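Local coordinates for protein endosialidase (PDB 4HIZ) that cleaves polymers of sialic acid internally, at alpha-2,8 and alpha-2,9 linkages, as the endosialidase of enterobacteria phage phi92, at residues A50-R55 against P60-S65; G155-A160 against V212-N217; S227-V232 against G263-D268; G418-Q423 against V453-I458. One frame throughout, in Å; residues are numbered along the deposited sequence.

Interaction 1: A50-R55 against P60-S65; sequences AFVYER and PLTYVS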
# COMPACT_ATOMS: atom_id res chain seq x y z
N ALA A 50 14.86 -32.00 -17.38
CA ALA A 50 13.45 -32.39 -17.29
C ALA A 50 13.34 -33.89 -17.04
O ALA A 50 14.24 -34.66 -17.40
CB ALA A 50 12.71 -32.01 -18.54
N PHE A 51 12.21 -34.30 -16.45
CA PHE A 51 12.04 -35.67 -15.98
C PHE A 51 10.69 -36.20 -16.45
O PHE A 51 9.65 -35.64 -16.12
CB PHE A 51 12.10 -35.70 -14.44
CG PHE A 51 13.32 -35.00 -13.90
CD1 PHE A 51 14.53 -35.66 -13.83
CD2 PHE A 51 13.27 -33.66 -13.51
CE1 PHE A 51 15.68 -35.01 -13.36
CE2 PHE A 51 14.41 -33.00 -13.05
CZ PHE A 51 15.62 -33.68 -12.98
N VAL A 52 10.71 -37.28 -17.22
CA VAL A 52 9.46 -37.91 -17.65
C VAL A 52 9.06 -38.95 -16.62
O VAL A 52 9.84 -39.86 -16.28
CB VAL A 52 9.60 -38.61 -19.00
CG1 VAL A 52 8.22 -39.18 -19.43
CG2 VAL A 52 10.14 -37.62 -20.03
N TYR A 53 7.84 -38.83 -16.11
CA TYR A 53 7.42 -39.61 -14.94
C TYR A 53 5.95 -39.99 -15.11
O TYR A 53 5.13 -39.16 -15.53
CB TYR A 53 7.61 -38.75 -13.67
CG TYR A 53 6.99 -39.34 -12.42
CD1 TYR A 53 7.36 -40.61 -11.97
CD2 TYR A 53 6.04 -38.62 -11.68
CE1 TYR A 53 6.77 -41.16 -10.80
CE2 TYR A 53 5.47 -39.14 -10.51
CZ TYR A 53 5.83 -40.41 -10.08
OH TYR A 53 5.27 -40.93 -8.94
N GLU A 54 5.61 -41.24 -14.78
CA GLU A 54 4.20 -41.68 -14.82
C GLU A 54 3.62 -41.79 -13.41
O GLU A 54 3.58 -42.89 -12.82
CB GLU A 54 4.07 -43.02 -15.55
CG GLU A 54 4.50 -42.94 -17.02
CD GLU A 54 4.41 -44.26 -17.77
OE1 GLU A 54 3.75 -45.22 -17.30
OE2 GLU A 54 5.02 -44.33 -18.87
N ARG A 55 3.15 -40.67 -12.88
CA ARG A 55 2.42 -40.66 -11.61
C ARG A 55 1.27 -41.67 -11.67
O ARG A 55 1.05 -42.48 -10.75
CB ARG A 55 1.85 -39.26 -11.34
CG ARG A 55 1.25 -39.14 -9.93
CD ARG A 55 0.57 -37.78 -9.71
NE ARG A 55 -0.72 -37.72 -10.38
CZ ARG A 55 -1.88 -38.08 -9.84
NH1 ARG A 55 -1.93 -38.53 -8.57
NH2 ARG A 55 -3.01 -37.99 -10.57
N PRO A 60 2.43 -40.64 -19.03
CA PRO A 60 3.65 -39.88 -18.76
C PRO A 60 3.44 -38.37 -18.93
O PRO A 60 2.68 -37.90 -19.82
CB PRO A 60 4.63 -40.39 -19.83
CG PRO A 60 3.74 -40.86 -20.97
CD PRO A 60 2.47 -41.34 -20.34
N LEU A 61 4.07 -37.61 -18.04
CA LEU A 61 4.09 -36.17 -18.09
C LEU A 61 5.53 -35.79 -17.78
O LEU A 61 6.28 -36.59 -17.17
CB LEU A 61 3.16 -35.59 -17.01
CG LEU A 61 1.67 -35.99 -17.19
CD1 LEU A 61 0.86 -35.64 -15.96
CD2 LEU A 61 1.12 -35.25 -18.45
N THR A 62 5.94 -34.59 -18.20
CA THR A 62 7.35 -34.18 -17.99
C THR A 62 7.43 -33.07 -16.99
O THR A 62 6.63 -32.14 -17.03
CB THR A 62 7.96 -33.74 -19.35
OG1 THR A 62 7.90 -34.89 -20.23
CG2 THR A 62 9.43 -33.27 -19.19
N TYR A 63 8.37 -33.18 -16.06
CA TYR A 63 8.47 -32.21 -14.97
C TYR A 63 9.77 -31.47 -15.13
O TYR A 63 10.83 -32.11 -15.29
CB TYR A 63 8.46 -32.98 -13.63
CG TYR A 63 7.13 -33.67 -13.39
CD1 TYR A 63 6.81 -34.88 -14.03
CD2 TYR A 63 6.15 -33.08 -12.58
CE1 TYR A 63 5.57 -35.49 -13.85
CE2 TYR A 63 4.91 -33.69 -12.36
CZ TYR A 63 4.63 -34.91 -13.00
OH TYR A 63 3.41 -35.53 -12.80
N VAL A 64 9.74 -30.14 -15.11
CA VAL A 64 10.98 -29.40 -15.42
C VAL A 64 11.65 -28.80 -14.20
O VAL A 64 10.98 -28.41 -13.24
CB VAL A 64 10.75 -28.28 -16.47
CG1 VAL A 64 10.00 -28.87 -17.69
CG2 VAL A 64 9.94 -27.14 -15.86
N SER A 65 12.98 -28.71 -14.23
CA SER A 65 13.72 -27.94 -13.23
C SER A 65 13.82 -26.49 -13.68
O SER A 65 13.43 -26.14 -14.80
CB SER A 65 15.15 -28.49 -13.05
OG SER A 65 15.94 -28.13 -14.19
O HOH W 1 3.18 -37.88 -14.15
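Tyr53 and Tyr63 lie on the same face of the antiparallel beta hairpin made by strands 49-53 and 61-64, diagonal to one another, since Tyr53 pairs with Leu61 and Tyr63 with Phe51. The edge of Tyr53 is directed at the face of Tyr63 in an offset edge-to-face pair, with planes at 60° and centroids 6.0 Å apart. Tyr53 CD2 makes the nearest ring contact, 3.8 Å from Tyr63 CE1. With its CG beside the backbone N (chi1 -66°), Tyr63 leans toward the turn of the hairpin, and its CD1 passes 3.6 Å from Phe51 O, which lies at the ring edge.

This lean brings Tyr63 OH to within 2.7 Å of a water. That water also donates to Tyr53 O and accepts from Arg55 N, tying the ring's far end to the backbone at Tyr53 and Arg55. Arg435 gives the same hydroxyl a second partner.

Smaller groups mesh on the other face. Ala50 CB sits 3.6 Å from Thr62 CG2, and the two methyls of Val52 divide their contacts, CG2 meeting Thr62 OG1, itself hydrogen-bonded to Gln454 NE2, while CG1 runs alongside Pro60 CB at 3.8 Å. Between the two faces, Phe51 with Tyr63 and Tyr53 with Leu61 form hydrogen-bonded pairs, each bonded in both directions.

Tyr63 additionally packs on Val530 of a second subunit. Strand 33-36 runs parallel to 49-53 on the outer flank, and strand 456-460 runs parallel to 61-64 on the inner one.

Interaction 2: G155-A160 against V212-N217; sequences GNRLYA and VGDAVN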
# COMPACT_ATOMS: atom_id res chain seq x y z
N GLY A 155 -9.34 -3.29 -35.11
CA GLY A 155 -9.43 -2.01 -35.80
C GLY A 155 -9.37 -0.80 -34.86
O GLY A 155 -10.18 0.14 -34.98
N ASN A 156 -8.42 -0.82 -33.94
CA ASN A 156 -8.27 0.25 -32.93
C ASN A 156 -9.49 0.52 -32.05
O ASN A 156 -9.61 1.61 -31.48
CB ASN A 156 -7.75 1.55 -33.61
CG ASN A 156 -6.38 1.35 -34.19
OD1 ASN A 156 -5.49 0.81 -33.49
ND2 ASN A 156 -6.18 1.73 -35.46
N ARG A 157 -10.37 -0.47 -31.90
CA ARG A 157 -11.43 -0.39 -30.90
C ARG A 157 -11.34 -1.58 -29.95
O ARG A 157 -10.98 -2.70 -30.36
CB ARG A 157 -12.81 -0.44 -31.56
CG ARG A 157 -13.08 0.71 -32.56
CD ARG A 157 -14.55 0.71 -33.08
NE ARG A 157 -15.51 0.88 -31.99
CZ ARG A 157 -15.84 2.06 -31.45
NH1 ARG A 157 -15.32 3.19 -31.90
NH2 ARG A 157 -16.74 2.10 -30.47
N LEU A 158 -11.74 -1.35 -28.69
CA LEU A 158 -11.97 -2.45 -27.76
C LEU A 158 -13.33 -3.07 -28.04
O LEU A 158 -14.33 -2.36 -28.13
CB LEU A 158 -11.99 -1.88 -26.35
CG LEU A 158 -12.07 -2.92 -25.23
CD1 LEU A 158 -10.81 -3.86 -25.19
CD2 LEU A 158 -12.27 -2.24 -23.83
N TYR A 159 -13.39 -4.40 -28.12
CA TYR A 159 -14.66 -5.10 -28.24
C TYR A 159 -14.79 -6.08 -27.09
O TYR A 159 -13.82 -6.72 -26.73
CB TYR A 159 -14.72 -5.87 -29.57
CG TYR A 159 -15.12 -4.98 -30.72
CD1 TYR A 159 -16.48 -4.71 -30.99
CD2 TYR A 159 -14.15 -4.36 -31.51
CE1 TYR A 159 -16.85 -3.83 -32.05
CE2 TYR A 159 -14.51 -3.49 -32.58
CZ TYR A 159 -15.84 -3.22 -32.82
OH TYR A 159 -16.19 -2.38 -33.84
N ALA A 160 -15.98 -6.20 -26.53
CA ALA A 160 -16.20 -7.17 -25.47
C ALA A 160 -17.63 -7.70 -25.59
O ALA A 160 -18.56 -6.94 -25.89
CB ALA A 160 -15.99 -6.52 -24.09
N VAL A 212 -19.32 8.11 -34.51
CA VAL A 212 -19.96 9.34 -34.09
C VAL A 212 -20.18 9.36 -32.57
O VAL A 212 -20.67 8.37 -31.97
CB VAL A 212 -21.31 9.51 -34.79
CG1 VAL A 212 -22.06 10.71 -34.23
CG2 VAL A 212 -21.10 9.66 -36.30
N GLY A 213 -19.81 10.48 -31.94
CA GLY A 213 -19.96 10.64 -30.51
C GLY A 213 -18.69 10.29 -29.75
O GLY A 213 -18.58 10.63 -28.55
N ASP A 214 -17.74 9.63 -30.41
CA ASP A 214 -16.47 9.29 -29.70
C ASP A 214 -15.71 10.56 -29.34
O ASP A 214 -15.77 11.57 -30.04
CB ASP A 214 -15.62 8.31 -30.51
CG ASP A 214 -16.15 6.89 -30.44
OD1 ASP A 214 -17.01 6.62 -29.56
OD2 ASP A 214 -15.69 6.04 -31.24
N ALA A 215 -14.99 10.50 -28.22
CA ALA A 215 -14.31 11.65 -27.64
C ALA A 215 -12.85 11.64 -28.03
O ALA A 215 -12.18 10.60 -27.92
CB ALA A 215 -14.42 11.55 -26.11
N VAL A 216 -12.34 12.80 -28.48
CA VAL A 216 -10.97 12.89 -28.99
C VAL A 216 -10.30 14.16 -28.49
O VAL A 216 -10.95 14.98 -27.85
CB VAL A 216 -10.93 12.83 -30.55
CG1 VAL A 216 -11.60 11.55 -31.05
CG2 VAL A 216 -11.61 14.08 -31.14
N ASN A 217 -9.01 14.31 -28.76
CA ASN A 217 -8.30 15.51 -28.32
C ASN A 217 -7.24 15.86 -29.34
O ASN A 217 -6.56 14.96 -29.86
CB ASN A 217 -7.66 15.22 -26.95
CG ASN A 217 -6.79 16.35 -26.46
OD1 ASN A 217 -5.58 16.34 -26.67
ND2 ASN A 217 -7.39 17.31 -25.76
O HOH W 2 -17.89 4.20 -28.90
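Arg157 and Asp214 reach toward each other from opposite directions and meet at a single tight point, where Arg157 NH1 donates to Asp214 OD2 at 2.9 Å in a salt bridge. The N-H...O angle is 158°, the acceptor lies in the guanidinium plane, and the donor approaches the syn lone pair of OD2. Guanidinium and carboxylate are nearly coplanar, with 8° between their planes. A bend in the arginine chain at chi3 (61°) turns its edge to the acid.

The second limb of the pair is looser. Arg157 NH2 and Asp214 OD1 do not touch; a water sits between them, accepting from NH2 at 2.9 Å and donating to OD1 at 2.7 Å. The result is a salt bridge with one direct and one water-mediated arm, although both residues are buried.

Strand 157-166, which carries Arg157, belongs to a four-stranded antiparallel blade of the catalytic beta-propeller. Asp214 precedes strand 215-219 of a separate sheet, inserted in sequence between blade strands 172-181 and 272-275. The bridge thus spans blade and insertion, whose backbones stay far apart: the nearest CA atoms, of Arg157 and Asp214, are separated by 11.0 Å. Pro181 packs against both side chains. Further bonds hold the tight side in place, Gly209 O accepting from NH1 and Lys211 N donating to OD2, while Ser179 OG shares NH2 with the water.

Interaction 3: S227-V232 against G263-D268; sequences SGNMTV and GTRFWD. With SIA (N-acetyl-alpha-neuraminic acid), chain D; SLB (N-acetyl-beta-neuraminic acid), chain B.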
# COMPACT_ATOMS: atom_id res chain seq x y z
N SER A 227 -8.90 21.93 -31.81
CA SER A 227 -8.02 22.17 -30.65
C SER A 227 -8.68 21.60 -29.41
O SER A 227 -9.89 21.79 -29.21
CB SER A 227 -7.81 23.69 -30.48
OG SER A 227 -7.18 23.98 -29.24
N GLY A 228 -7.90 20.92 -28.56
CA GLY A 228 -8.45 20.49 -27.30
C GLY A 228 -9.40 19.33 -27.45
O GLY A 228 -9.36 18.58 -28.43
N ASN A 229 -10.28 19.19 -26.47
CA ASN A 229 -11.24 18.10 -26.44
C ASN A 229 -12.37 18.36 -27.42
O ASN A 229 -12.99 19.43 -27.39
CB ASN A 229 -11.83 17.99 -25.03
CG ASN A 229 -10.91 17.32 -24.06
OD1 ASN A 229 -9.85 16.82 -24.42
ND2 ASN A 229 -11.30 17.30 -22.80
N MET A 230 -12.63 17.39 -28.29
CA MET A 230 -13.73 17.50 -29.27
C MET A 230 -14.43 16.17 -29.38
O MET A 230 -14.02 15.19 -28.75
CB MET A 230 -13.17 17.94 -30.64
CG MET A 230 -12.38 19.28 -30.55
SD MET A 230 -11.94 19.92 -32.17
CE MET A 230 -13.46 20.76 -32.69
N THR A 231 -15.51 16.12 -30.17
CA THR A 231 -16.32 14.91 -30.34
C THR A 231 -16.43 14.62 -31.83
O THR A 231 -16.48 15.54 -32.63
CB THR A 231 -17.73 15.13 -29.73
OG1 THR A 231 -17.59 15.33 -28.30
CG2 THR A 231 -18.58 13.94 -29.95
N VAL A 232 -16.45 13.35 -32.20
CA VAL A 232 -16.60 12.99 -33.60
C VAL A 232 -18.02 13.30 -34.06
O VAL A 232 -19.00 12.80 -33.49
CB VAL A 232 -16.27 11.51 -33.83
CG1 VAL A 232 -16.64 11.07 -35.28
CG2 VAL A 232 -14.77 11.23 -33.48
N GLY A 263 -5.15 12.37 -29.74
CA GLY A 263 -5.38 11.27 -28.81
C GLY A 263 -6.87 10.97 -28.73
O GLY A 263 -7.71 11.88 -28.80
N THR A 264 -7.21 9.69 -28.60
CA THR A 264 -8.57 9.39 -28.24
C THR A 264 -8.75 9.66 -26.74
O THR A 264 -7.76 9.79 -25.99
CB THR A 264 -8.92 7.93 -28.50
OG1 THR A 264 -8.02 7.12 -27.74
CG2 THR A 264 -8.77 7.61 -30.00
N ARG A 265 -10.01 9.72 -26.32
CA ARG A 265 -10.38 9.79 -24.91
C ARG A 265 -11.28 8.61 -24.61
O ARG A 265 -12.52 8.73 -24.63
CB ARG A 265 -11.08 11.12 -24.59
CG ARG A 265 -10.16 12.35 -24.84
CD ARG A 265 -10.80 13.62 -24.30
NE ARG A 265 -11.80 14.17 -25.22
CZ ARG A 265 -13.02 14.57 -24.89
NH1 ARG A 265 -13.46 14.44 -23.63
NH2 ARG A 265 -13.81 15.10 -25.82
N PHE A 266 -10.66 7.45 -24.39
CA PHE A 266 -11.37 6.20 -24.16
C PHE A 266 -12.42 6.34 -23.05
O PHE A 266 -13.56 5.90 -23.18
CB PHE A 266 -10.32 5.13 -23.77
CG PHE A 266 -10.92 3.81 -23.28
CD1 PHE A 266 -11.26 2.82 -24.17
CD2 PHE A 266 -11.06 3.55 -21.91
CE1 PHE A 266 -11.78 1.58 -23.73
CE2 PHE A 266 -11.57 2.32 -21.45
CZ PHE A 266 -11.91 1.33 -22.35
N TRP A 267 -12.01 6.93 -21.94
CA TRP A 267 -12.86 7.01 -20.77
C TRP A 267 -13.97 8.02 -20.86
O TRP A 267 -14.89 7.99 -20.03
CB TRP A 267 -12.00 7.28 -19.50
CG TRP A 267 -11.03 6.14 -19.18
CD1 TRP A 267 -11.30 5.03 -18.43
CD2 TRP A 267 -9.68 5.99 -19.65
NE1 TRP A 267 -10.19 4.20 -18.39
CE2 TRP A 267 -9.18 4.78 -19.11
CE3 TRP A 267 -8.84 6.76 -20.46
CZ2 TRP A 267 -7.88 4.33 -19.35
CZ3 TRP A 267 -7.53 6.32 -20.69
CH2 TRP A 267 -7.06 5.11 -20.13
N ASP A 268 -13.89 8.92 -21.85
CA ASP A 268 -14.97 9.88 -22.12
C ASP A 268 -15.86 9.47 -23.29
O ASP A 268 -16.81 10.17 -23.62
CB ASP A 268 -14.37 11.28 -22.41
CG ASP A 268 -13.66 11.87 -21.21
OD1 ASP A 268 -13.99 11.52 -20.06
OD2 ASP A 268 -12.76 12.70 -21.43
C1 SIA D . -3.80 23.29 -28.98
C2 SIA D . -4.08 23.70 -27.54
C3 SIA D . -4.89 22.63 -26.77
C4 SIA D . -4.04 21.43 -26.38
C5 SIA D . -2.72 21.86 -25.71
C6 SIA D . -2.00 22.90 -26.57
C7 SIA D . -0.79 23.48 -25.83
C8 SIA D . 0.05 24.45 -26.68
C9 SIA D . 0.14 24.05 -28.14
C10 SIA D . -1.52 20.20 -24.32
C11 SIA D . -0.72 18.93 -24.34
N5 SIA D . -1.91 20.65 -25.52
O1A SIA D . -4.77 22.86 -29.64
O1B SIA D . -2.66 23.36 -29.49
O4 SIA D . -4.79 20.59 -25.46
O6 SIA D . -2.85 24.01 -26.88
O7 SIA D . -1.32 24.23 -24.72
O8 SIA D . -0.54 25.74 -26.60
O9 SIA D . -0.65 24.93 -28.97
O10 SIA D . -1.80 20.80 -23.28
C1 SLB B . -8.74 28.05 -31.63
C2 SLB B . -7.97 29.07 -30.81
C3 SLB B . -7.31 30.16 -31.64
C4 SLB B . -6.54 31.08 -30.82
C5 SLB B . -5.49 30.42 -29.97
C6 SLB B . -5.93 29.13 -29.30
C7 SLB B . -4.75 28.21 -29.16
C8 SLB B . -5.31 27.00 -28.49
C9 SLB B . -4.17 26.08 -28.09
C10 SLB B . -3.58 31.48 -28.80
C11 SLB B . -2.99 32.44 -27.75
N5 SLB B . -5.01 31.34 -28.96
O1A SLB B . -8.09 27.22 -32.32
O1B SLB B . -10.00 28.07 -31.58
O2 SLB B . -9.01 29.58 -29.99
O4 SLB B . -5.93 32.13 -31.65
O6 SLB B . -6.99 28.34 -29.91
O7 SLB B . -4.26 27.84 -30.44
O8 SLB B . -6.05 27.42 -27.36
O9 SLB B . -4.78 24.93 -27.54
O10 SLB B . -2.83 30.84 -29.53
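Asn229 lays its amide flat over one face of the Arg265 guanidinium, the two planes only 7° apart and Asn229 CG 3.4 Å above the arginine plane, offset toward its rim. Asn229 OD1 comes 3.3 Å from Arg265 CD, but this is packing; its hydrogen bond goes to Asn217 ND2. At the guanidinium edge, Arg265 NH2 donates to Met230 O at 2.9 Å. Met230 O lies close to the guanidinium plane, while the donor stands 46° out of the carbonyl plane, so no carbonyl lone pair is met directly.

Around this first shell, the remaining nitrogens fix the arginine. NE donates to Val216 O in the adjoining strand, and NH1 forms a 2.9 Å salt bridge with Asp268 OD2, met from above the carboxylate plane. A bend at chi3 (-81°) swings the group into this position. The 3-10 turn at 266-268 presents Asp268, and Asp501 of the third subunit packs on both Arg265 and Asp268.

On the other flank, the chain turns a corner at Asn229 and leads back through Gly228 to Ser227, part of a glycan pocket. Ser227 OG donates to O1A of the alpha-sialic acid at 2.7 Å; Asn220 N and Ser219 OG also bond this sugar.

The chemistry separates two roles: a neutral hydroxyl donates to the sugar carboxylate, whereas the arginine's positive charge is probably balanced in part by Asp268, while its NE and NH2 satisfy the carbonyls of Val216 and Met230 beside the pocket-bearing corner.

Interaction 4: G418-Q423 against V453-I458; sequences GEWEGQ and VQWFNI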
# COMPACT_ATOMS: atom_id res chain seq x y z
N GLY A 418 -3.65 -33.63 -8.97
CA GLY A 418 -3.92 -35.01 -9.35
C GLY A 418 -5.19 -35.18 -10.19
O GLY A 418 -5.57 -36.32 -10.47
N GLU A 419 -5.85 -34.09 -10.57
CA GLU A 419 -7.05 -34.22 -11.42
C GLU A 419 -6.72 -34.25 -12.90
O GLU A 419 -7.60 -34.56 -13.73
CB GLU A 419 -8.05 -33.08 -11.15
CG GLU A 419 -8.56 -33.07 -9.74
CD GLU A 419 -9.59 -31.97 -9.49
OE1 GLU A 419 -9.96 -31.24 -10.44
OE2 GLU A 419 -10.05 -31.85 -8.34
N TRP A 420 -5.48 -33.94 -13.26
CA TRP A 420 -5.18 -33.77 -14.70
C TRP A 420 -5.38 -35.05 -15.52
O TRP A 420 -6.00 -35.06 -16.61
CB TRP A 420 -3.72 -33.31 -14.89
CG TRP A 420 -3.38 -33.01 -16.34
CD1 TRP A 420 -2.79 -33.87 -17.21
CD2 TRP A 420 -3.52 -31.75 -17.03
NE1 TRP A 420 -2.60 -33.25 -18.43
CE2 TRP A 420 -3.02 -31.94 -18.34
CE3 TRP A 420 -4.05 -30.51 -16.69
CZ2 TRP A 420 -3.04 -30.92 -19.31
CZ3 TRP A 420 -4.05 -29.49 -17.63
CH2 TRP A 420 -3.55 -29.71 -18.93
N GLU A 421 -4.84 -36.14 -15.00
CA GLU A 421 -4.83 -37.40 -15.76
C GLU A 421 -6.24 -37.95 -15.99
O GLU A 421 -7.13 -37.82 -15.14
CB GLU A 421 -3.99 -38.46 -15.02
CG GLU A 421 -2.47 -38.14 -14.95
CD GLU A 421 -2.02 -37.35 -13.72
OE1 GLU A 421 -2.85 -36.65 -13.09
OE2 GLU A 421 -0.80 -37.45 -13.42
N GLY A 422 -6.40 -38.56 -17.14
CA GLY A 422 -7.69 -39.12 -17.52
C GLY A 422 -8.14 -40.15 -16.50
O GLY A 422 -7.33 -40.94 -16.01
N GLN A 423 -9.44 -40.10 -16.20
CA GLN A 423 -10.15 -40.98 -15.28
C GLN A 423 -9.95 -40.63 -13.80
O GLN A 423 -10.70 -41.13 -12.96
CB GLN A 423 -9.87 -42.49 -15.53
CG GLN A 423 -10.26 -42.99 -16.95
CD GLN A 423 -11.77 -43.08 -17.17
OE1 GLN A 423 -12.56 -42.94 -16.24
NE2 GLN A 423 -12.18 -43.31 -18.43
N VAL A 453 1.83 -36.58 -27.40
CA VAL A 453 1.96 -35.24 -26.85
C VAL A 453 2.75 -35.24 -25.54
O VAL A 453 2.55 -36.12 -24.67
CB VAL A 453 0.59 -34.51 -26.68
CG1 VAL A 453 -0.31 -35.24 -25.69
CG2 VAL A 453 0.81 -33.04 -26.26
N GLN A 454 3.66 -34.28 -25.43
CA GLN A 454 4.50 -34.12 -24.25
C GLN A 454 4.02 -32.88 -23.49
O GLN A 454 4.27 -31.74 -23.90
CB GLN A 454 5.96 -33.98 -24.66
CG GLN A 454 6.87 -33.84 -23.45
CD GLN A 454 8.33 -33.94 -23.78
OE1 GLN A 454 8.74 -33.72 -24.91
NE2 GLN A 454 9.14 -34.31 -22.78
N TRP A 455 3.31 -33.10 -22.39
CA TRP A 455 2.96 -32.00 -21.51
C TRP A 455 4.04 -31.77 -20.45
O TRP A 455 4.50 -32.71 -19.78
CB TRP A 455 1.67 -32.34 -20.77
CG TRP A 455 0.40 -32.35 -21.61
CD1 TRP A 455 -0.34 -33.46 -22.02
CD2 TRP A 455 -0.35 -31.20 -22.00
NE1 TRP A 455 -1.47 -33.05 -22.68
CE2 TRP A 455 -1.52 -31.67 -22.67
CE3 TRP A 455 -0.16 -29.83 -21.85
CZ2 TRP A 455 -2.48 -30.81 -23.18
CZ3 TRP A 455 -1.11 -28.96 -22.34
CH2 TRP A 455 -2.27 -29.45 -23.02
N PHE A 456 4.47 -30.51 -20.33
CA PHE A 456 5.47 -30.12 -19.35
C PHE A 456 4.79 -29.42 -18.18
O PHE A 456 4.12 -28.41 -18.36
CB PHE A 456 6.45 -29.12 -19.98
CG PHE A 456 7.26 -29.68 -21.13
CD1 PHE A 456 8.51 -30.26 -20.88
CD2 PHE A 456 6.83 -29.54 -22.46
CE1 PHE A 456 9.29 -30.77 -21.92
CE2 PHE A 456 7.60 -30.03 -23.51
CZ PHE A 456 8.83 -30.63 -23.25
N ASN A 457 4.98 -29.95 -16.97
CA ASN A 457 4.60 -29.25 -15.74
C ASN A 457 5.64 -28.15 -15.49
O ASN A 457 6.81 -28.46 -15.17
CB ASN A 457 4.56 -30.28 -14.59
CG ASN A 457 4.19 -29.68 -13.23
OD1 ASN A 457 3.61 -28.56 -13.10
ND2 ASN A 457 4.56 -30.41 -12.21
N ILE A 458 5.23 -26.90 -15.69
CA ILE A 458 6.16 -25.75 -15.67
C ILE A 458 6.09 -24.91 -14.38
O ILE A 458 7.01 -24.12 -14.10
CB ILE A 458 5.89 -24.83 -16.87
CG1 ILE A 458 4.37 -24.53 -17.02
CG2 ILE A 458 6.37 -25.52 -18.14
CD1 ILE A 458 4.10 -23.28 -17.90
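Trp420 drives the edge of its indole into the face of Trp455, joining the loop between strands 407-413 and 435-442 to the 453-458 segment, which leads into strand 456-460 within the catalytic beta-propeller. The bond from CA to CB points toward the 453-458 segment, and CG anti to the backbone N (chi1 -176°) carries the indole toward Trp455, whose CA is 10.8 Å from that of Trp420. Along the ring the benzo edge leads, and CZ2 is the atom that makes the contact. It stands 3.6 Å above the Trp455 plane, over the centre of the ring, and lies 3.8 Å from both Trp455 CE2 and CD2.

The six-membered rings form a T-shaped pair, with centroids 5.1 Å apart and planes at 79°. The two side chains cross at about a right angle, and both residues are buried. Phe437 of the neighbouring strand meets the Trp420 ring and also packs on Trp455, while Glu414 accepts a hydrogen bond from Trp420 N at the base of the side chain. On the opposite face of the Trp455 indole, Val453 CG2 sits 4.2 Å above the plane, toward the rim.

In the fold
The four contacts form two clusters. Interactions 1 and 4, centres 9 Å apart, share one sheet, where strand 61-64 of the N-terminal extension lies beside strand 456-460 of the propeller; backbone bonds probably join Thr62 to Trp455 and Asn457, and Arg55 forms a salt bridge with Glu421. Interactions 2 and 3 are 10 Å apart at their centres and meet through strand 215-219, with probable backbone bonds from Asn217 to Gly263 and from Arg265 to Ala215. Interaction 3 holds two residues of the sialic acid pocket; interaction 2 adjoins it and holds no residue of that pocket. Interactions 1 and 3, on opposite sides of the chain's centre, have centres 54 Å apart.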